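Local coordinates for Glyoxalase/bleomycin resistance protein/dioxygenase (Alicyclobacillus acidocaldarius subsp. acidocaldarius, PDB 3RRI), which is a metal-binding protein of the glyoxalase/bleomycin resistance/dioxygenase superfamily and may act as a dioxygenase, although its substrate is not established, at residues A36-P40 with D41-L45; Y128-D131 with R132-Y135. All blocks are in the same frame, centred on the assembly; numbering follows the deposited sequence.

Contact 1 of 2, residues A36-P40 with D41-L45. With ACT (acetate ion), chain C.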
loop_
_atom_site.group_PDB
_atom_site.type_symbol
_atom_site.label_atom_id
_atom_site.label_comp_id
_atom_site.label_asym_id
_atom_site.label_seq_id
_atom_site.Cartn_x
_atom_site.Cartn_y
_atom_site.Cartn_z
ATOM N N ALA A 36 -9.937 19.259 14.218
ATOM C CA ALA A 36 -11.075 18.408 13.794
ATOM C C ALA A 36 -12.347 18.906 14.448
ATOM O O ALA A 36 -13.081 19.643 13.837
ATOM C CB ALA A 36 -10.831 16.975 14.137
ATOM N N ARG A 37 -12.563 18.568 15.711
ATOM C CA ARG A 37 -13.826 18.891 16.386
ATOM C C ARG A 37 -13.651 19.722 17.660
ATOM O O ARG A 37 -12.657 19.602 18.370
ATOM C CB ARG A 37 -14.612 17.596 16.648
ATOM C CG ARG A 37 -15.099 16.966 15.396
ATOM C CD ARG A 37 -15.765 15.608 15.662
ATOM N NE ARG A 37 -14.819 14.517 15.953
ATOM C CZ ARG A 37 -14.816 13.769 17.053
ATOM N NH1 ARG A 37 -15.682 13.984 18.055
ATOM N NH2 ARG A 37 -13.975 12.764 17.161
ATOM N N ARG A 38 -14.618 20.602 17.928
ATOM C CA ARG A 38 -14.597 21.432 19.138
ATOM C C ARG A 38 -15.869 21.304 19.939
ATOM O O ARG A 38 -16.956 21.283 19.373
ATOM C CB ARG A 38 -14.469 22.906 18.795
ATOM C CG ARG A 38 -13.125 23.357 18.300
ATOM C CD ARG A 38 -13.025 24.903 18.380
ATOM N NE ARG A 38 -12.741 25.381 19.741
ATOM C CZ ARG A 38 -11.793 26.268 20.080
ATOM N NH1 ARG A 38 -10.991 26.834 19.170
ATOM N NH2 ARG A 38 -11.645 26.601 21.352
ATOM N N TYR A 39 -15.712 21.209 21.251
ATOM C CA TYR A 39 -16.822 21.199 22.192
ATOM C C TYR A 39 -16.462 22.117 23.357
ATOM O O TYR A 39 -15.305 22.532 23.510
ATOM C CB TYR A 39 -17.082 19.789 22.697
ATOM C CG TYR A 39 -17.219 18.778 21.583
ATOM C CD1 TYR A 39 -18.465 18.504 21.004
ATOM C CD2 TYR A 39 -16.096 18.124 21.077
ATOM C CE1 TYR A 39 -18.595 17.594 19.952
ATOM C CE2 TYR A 39 -16.212 17.203 20.036
ATOM C CZ TYR A 39 -17.463 16.934 19.490
ATOM O OH TYR A 39 -17.575 16.055 18.466
ATOM N N PRO A 40 -17.437 22.453 24.200
ATOM C CA PRO A 40 -17.124 23.333 25.324
ATOM C C PRO A 40 -16.017 22.805 26.239
ATOM O O PRO A 40 -15.299 23.595 26.875
ATOM C CB PRO A 40 -18.466 23.410 26.073
ATOM C CG PRO A 40 -19.454 23.266 25.028
ATOM C CD PRO A 40 -18.890 22.235 24.074
ATOM N N ASP A 41 -15.888 21.487 26.322
ATOM C CA ASP A 41 -14.963 20.860 27.267
ATOM C C ASP A 41 -13.723 20.209 26.624
ATOM O O ASP A 41 -12.880 19.668 27.336
ATOM C CB ASP A 41 -15.704 19.843 28.159
ATOM C CG ASP A 41 -16.181 18.603 27.404
ATOM O OD1 ASP A 41 -16.052 18.529 26.165
ATOM O OD2 ASP A 41 -16.676 17.660 28.070
ATOM N N ARG A 42 -13.619 20.266 25.295
ATOM C CA ARG A 42 -12.470 19.647 24.624
ATOM C C ARG A 42 -12.318 20.079 23.186
ATOM O O ARG A 42 -13.265 20.505 22.563
ATOM C CB ARG A 42 -12.589 18.114 24.666
ATOM C CG ARG A 42 -13.671 17.547 23.726
ATOM C CD ARG A 42 -14.048 16.112 24.010
ATOM N NE ARG A 42 -14.880 15.997 25.203
ATOM C CZ ARG A 42 -15.203 14.857 25.797
ATOM N NH1 ARG A 42 -14.761 13.693 25.335
ATOM N NH2 ARG A 42 -15.940 14.898 26.893
ATOM N N ILE A 43 -11.089 19.980 22.663
ATOM C CA ILE A 43 -10.855 20.069 21.211
ATOM C C ILE A 43 -10.133 18.815 20.757
ATOM O O ILE A 43 -9.333 18.238 21.501
ATOM C CB ILE A 43 -10.051 21.323 20.771
ATOM C CG1 ILE A 43 -8.631 21.306 21.351
ATOM C CG2 ILE A 43 -10.793 22.603 21.153
ATOM C CD1 ILE A 43 -7.750 22.383 20.737
ATOM N N THR A 44 -10.452 18.380 19.538
ATOM C CA THR A 44 -9.835 17.199 18.947
ATOM C C THR A 44 -9.013 17.555 17.729
ATOM O O THR A 44 -9.358 18.454 16.960
ATOM C CB THR A 44 -10.885 16.122 18.569
ATOM O OG1 THR A 44 -11.564 16.475 17.356
ATOM C CG2 THR A 44 -11.857 15.956 19.731
ATOM N N LEU A 45 -7.896 16.848 17.580
ATOM C CA LEU A 45 -6.860 17.265 16.647
ATOM C C LEU A 45 -6.372 16.077 15.860
ATOM O O LEU A 45 -6.260 14.976 16.392
ATOM C CB LEU A 45 -5.699 17.831 17.420
ATOM C CG LEU A 45 -5.953 19.039 18.289
ATOM C CD1 LEU A 45 -4.761 19.218 19.259
ATOM C CD2 LEU A 45 -6.153 20.264 17.457
HETATM C C ACT C . -14.228 12.307 20.730
HETATM O O ACT C . -13.223 11.703 21.162
HETATM O OXT ACT C . -14.842 11.775 19.762
HETATM C CH3 ACT C . -14.642 13.619 21.341
#

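Contact 2 of 2, residues Y128-D131 with R132-Y135. With ACT (acetate ion), chain D.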
loop_
_atom_site.group_PDB
_atom_site.type_symbol
_atom_site.label_atom_id
_atom_site.label_comp_id
_atom_site.label_asym_id
_atom_site.label_seq_id
_atom_site.Cartn_x
_atom_site.Cartn_y
_atom_site.Cartn_z
ATOM N N TYR A 128 15.187 7.034 15.106
ATOM C CA TYR A 128 16.101 5.950 15.412
ATOM C C TYR A 128 16.981 5.653 14.211
ATOM O O TYR A 128 16.513 5.544 13.076
ATOM C CB TYR A 128 15.342 4.649 15.833
ATOM C CG TYR A 128 14.734 4.719 17.217
ATOM C CD1 TYR A 128 15.381 4.166 18.302
ATOM C CD2 TYR A 128 13.495 5.329 17.416
ATOM C CE1 TYR A 128 14.838 4.232 19.573
ATOM C CE2 TYR A 128 12.918 5.404 18.694
ATOM C CZ TYR A 128 13.583 4.836 19.766
ATOM O OH TYR A 128 12.993 4.920 21.012
ATOM N N PHE A 129 18.277 5.470 14.484
ATOM C CA PHE A 129 19.260 5.158 13.454
ATOM C C PHE A 129 19.071 3.760 12.846
ATOM O O PHE A 129 19.308 3.545 11.652
ATOM C CB PHE A 129 20.669 5.416 14.010
ATOM C CG PHE A 129 20.921 6.871 14.282
ATOM C CD1 PHE A 129 21.196 7.723 13.239
ATOM C CD2 PHE A 129 20.759 7.406 15.547
ATOM C CE1 PHE A 129 21.377 9.088 13.464
ATOM C CE2 PHE A 129 20.916 8.777 15.778
ATOM C CZ PHE A 129 21.235 9.605 14.731
ATOM N N ASP A 130 18.545 2.833 13.657
ATOM C CA ASP A 130 18.121 1.498 13.188
ATOM C C ASP A 130 16.612 1.450 13.404
ATOM O O ASP A 130 16.136 1.483 14.543
ATOM C CB ASP A 130 18.859 0.412 13.955
ATOM C CG ASP A 130 18.465 -1.001 13.540
ATOM O OD1 ASP A 130 17.363 -1.153 12.995
ATOM O OD2 ASP A 130 19.270 -1.927 13.754
ATOM N N ASP A 131 15.877 1.414 12.284
ATOM C CA ASP A 131 14.389 1.427 12.344
ATOM C C ASP A 131 13.736 0.284 13.084
ATOM O O ASP A 131 12.614 0.456 13.570
ATOM C CB ASP A 131 13.712 1.687 10.972
ATOM C CG ASP A 131 13.954 0.605 9.928
ATOM O OD1 ASP A 131 14.540 -0.445 10.227
ATOM O OD2 ASP A 131 13.517 0.835 8.764
ATOM N N ARG A 132 14.407 -0.845 13.250
ATOM C CA ARG A 132 13.894 -1.895 14.119
ATOM C C ARG A 132 13.771 -1.476 15.573
ATOM O O ARG A 132 12.971 -2.080 16.323
ATOM C CB ARG A 132 14.719 -3.169 14.011
ATOM C CG ARG A 132 14.422 -3.939 12.751
ATOM C CD ARG A 132 15.254 -5.191 12.633
ATOM N NE ARG A 132 14.885 -6.226 13.606
ATOM C CZ ARG A 132 15.694 -6.811 14.503
ATOM N NH1 ARG A 132 16.983 -6.494 14.628
ATOM N NH2 ARG A 132 15.206 -7.742 15.293
HETATM N N MSE A 133 14.505 -0.443 15.986
HETATM C CA MSE A 133 14.542 -0.023 17.378
HETATM C C MSE A 133 13.428 0.965 17.707
HETATM O O MSE A 133 13.337 1.458 18.847
HETATM C CB MSE A 133 15.894 0.608 17.699
HETATM C CG MSE A 133 17.044 -0.338 17.517
HETATM SE SE MSE A 133 16.972 -1.909 18.722
HETATM C CE MSE A 133 16.513 -3.300 17.429
HETATM N N MSE A 134 12.539 1.210 16.754
HETATM C CA MSE A 134 11.393 2.113 16.992
HETATM C C MSE A 134 10.380 1.608 18.023
HETATM O O MSE A 134 9.580 2.405 18.556
HETATM C CB MSE A 134 10.664 2.429 15.686
HETATM C CG MSE A 134 11.546 3.204 14.670
HETATM SE SE MSE A 134 10.738 3.299 12.900
HETATM C CE MSE A 134 9.447 4.701 13.262
ATOM N N TYR A 135 10.415 0.302 18.292
ATOM C CA TYR A 135 9.686 -0.263 19.428
ATOM C C TYR A 135 10.619 -0.526 20.580
ATOM O O TYR A 135 10.246 -0.226 21.722
ATOM C CB TYR A 135 8.975 -1.552 19.034
ATOM C CG TYR A 135 7.946 -1.352 17.944
ATOM C CD1 TYR A 135 6.702 -0.803 18.226
ATOM C CD2 TYR A 135 8.216 -1.737 16.620
ATOM C CE1 TYR A 135 5.749 -0.635 17.230
ATOM C CE2 TYR A 135 7.261 -1.542 15.607
ATOM C CZ TYR A 135 6.032 -1.006 15.924
ATOM O OH TYR A 135 5.128 -0.818 14.915
ATOM O OXT TYR A 135 11.746 -1.037 20.377
HETATM C C ACT D . 13.290 3.963 24.269
HETATM O O ACT D . 14.036 3.919 23.238
HETATM O OXT ACT D . 12.203 4.599 24.194
HETATM C CH3 ACT D . 13.683 3.262 25.530
HETATM O O HOH W 1 18.584 -4.551 13.023
#

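Contact 1 of 2, residues A36-P40 with D41-L45
Thr44 OG1 is gripped by two groups: the backbone amide Arg37 N, which donates to it at 2.8 Å, and the C-terminal carboxylate of Tyr135 of a second subunit. The hydroxyl reaches the amide because chi1 of 77° sets it between the backbone N and carbonyl carbon of Thr44. Across the hairpin, Ala36 N bonds to Thr44 O at 2.9 Å, while Arg37 N only brushes that oxygen in a weak bond; two residues thus face one in a classic beta bulge. Thr44 N returns a bond to Arg37 O (2.8 Å), Arg38 and Ile43 then form a non-hydrogen-bonded pair, and Tyr39 N donates to Arg42 O (2.9 Å) beside the type I turn from Tyr39 to Arg42.

Thr44 OG1 lies over one face of the Arg37 guanidinium. Within the guanidinium plane, Arg37 NH1 donates to Tyr39 OH at 2.8 Å, and NH1 and NH2 together hold one oxygen of an acetate, probably from the crystallisation liquor, that Tyr128 of the second subunit also binds. The Tyr39 hydroxyl also meets Glu108 of the second subunit. Arg42 CG packs obliquely against the Tyr39 ring, 3.6 Å from CD2. Arg42 then takes the Asp41 carboxylate side-on, with NE on OD1 (3.0 Å) and NH2 on OD2, both nearly straight. Beside Ile43, Arg38 runs in the same direction, its guanidinium face over CG2, and ends in a salt bridge to Asp21.

The positive charge of Arg37 is thus shared between the acetate on NH1 and NH2 and the Tyr135 carboxylate of the second subunit on NE, which probably helps hold that C terminus at the interface.

Contact 2 of 2, residues Y128-D131 with R132-Y135
Met133 O sits over one face of the Tyr128 ring, 3.2 Å from CE1, and Met134 CA covers the same face in a CH-pi contact 4.1 Å from the ring centroid. With Met133 CB 3.6 Å from Tyr128 CD1, this is the tight side of the turn; both methionines are selenomethionines. Near the ring plane, Tyr128 OH donates to an acetate O at 2.7 Å; Arg37 of a second subunit also holds this acetate. The chain folds back through a short 3-10 segment, with Met133 N bonded to Asp130 O at 2.9 Å. Met134 N follows with a longer bond to Asp131 O, from well above the carbonyl plane.

Asp130 OD1 accepts Arg132 N at 3.0 Å, closing an Asx turn; chi1 of 179°, with CG opposite the backbone N, brings OD1 to that amide on the anti side, tilted from the carboxylate plane. Beyond it the packing is looser. Asp130 OD2 and Arg132 NH1, 5.2 Å apart, share a water that donates to the acid, and Arg132 NH2 bonds to Leu31 O of another neighbouring subunit.

Placed after strand 122-128, the turn lays Tyr128 and Met134 on Thr74 of strand 70-74, while the Tyr128 ring meets His110 of strand 110-116.

From the N terminus, the chain runs through strand 10-17 and helix 20-30 before contact 1 turns it back between strands 34-39 and 42-47, in the first beta-alpha-beta-beta-beta module. Contact 2 comes much later, closing the turn that follows strand 122-128 of the second sheet and ends the chain. The two are in series, neither nested nor crossed, on opposite sides of the chain's centre, with centres about 33 Å apart and nearest atoms about 19 Å. They meet only between subunits: residues 36-45 of one copy receive the C terminus of another, so the hairpin of one sheet is tied to the terminal turn of a partner's other sheet.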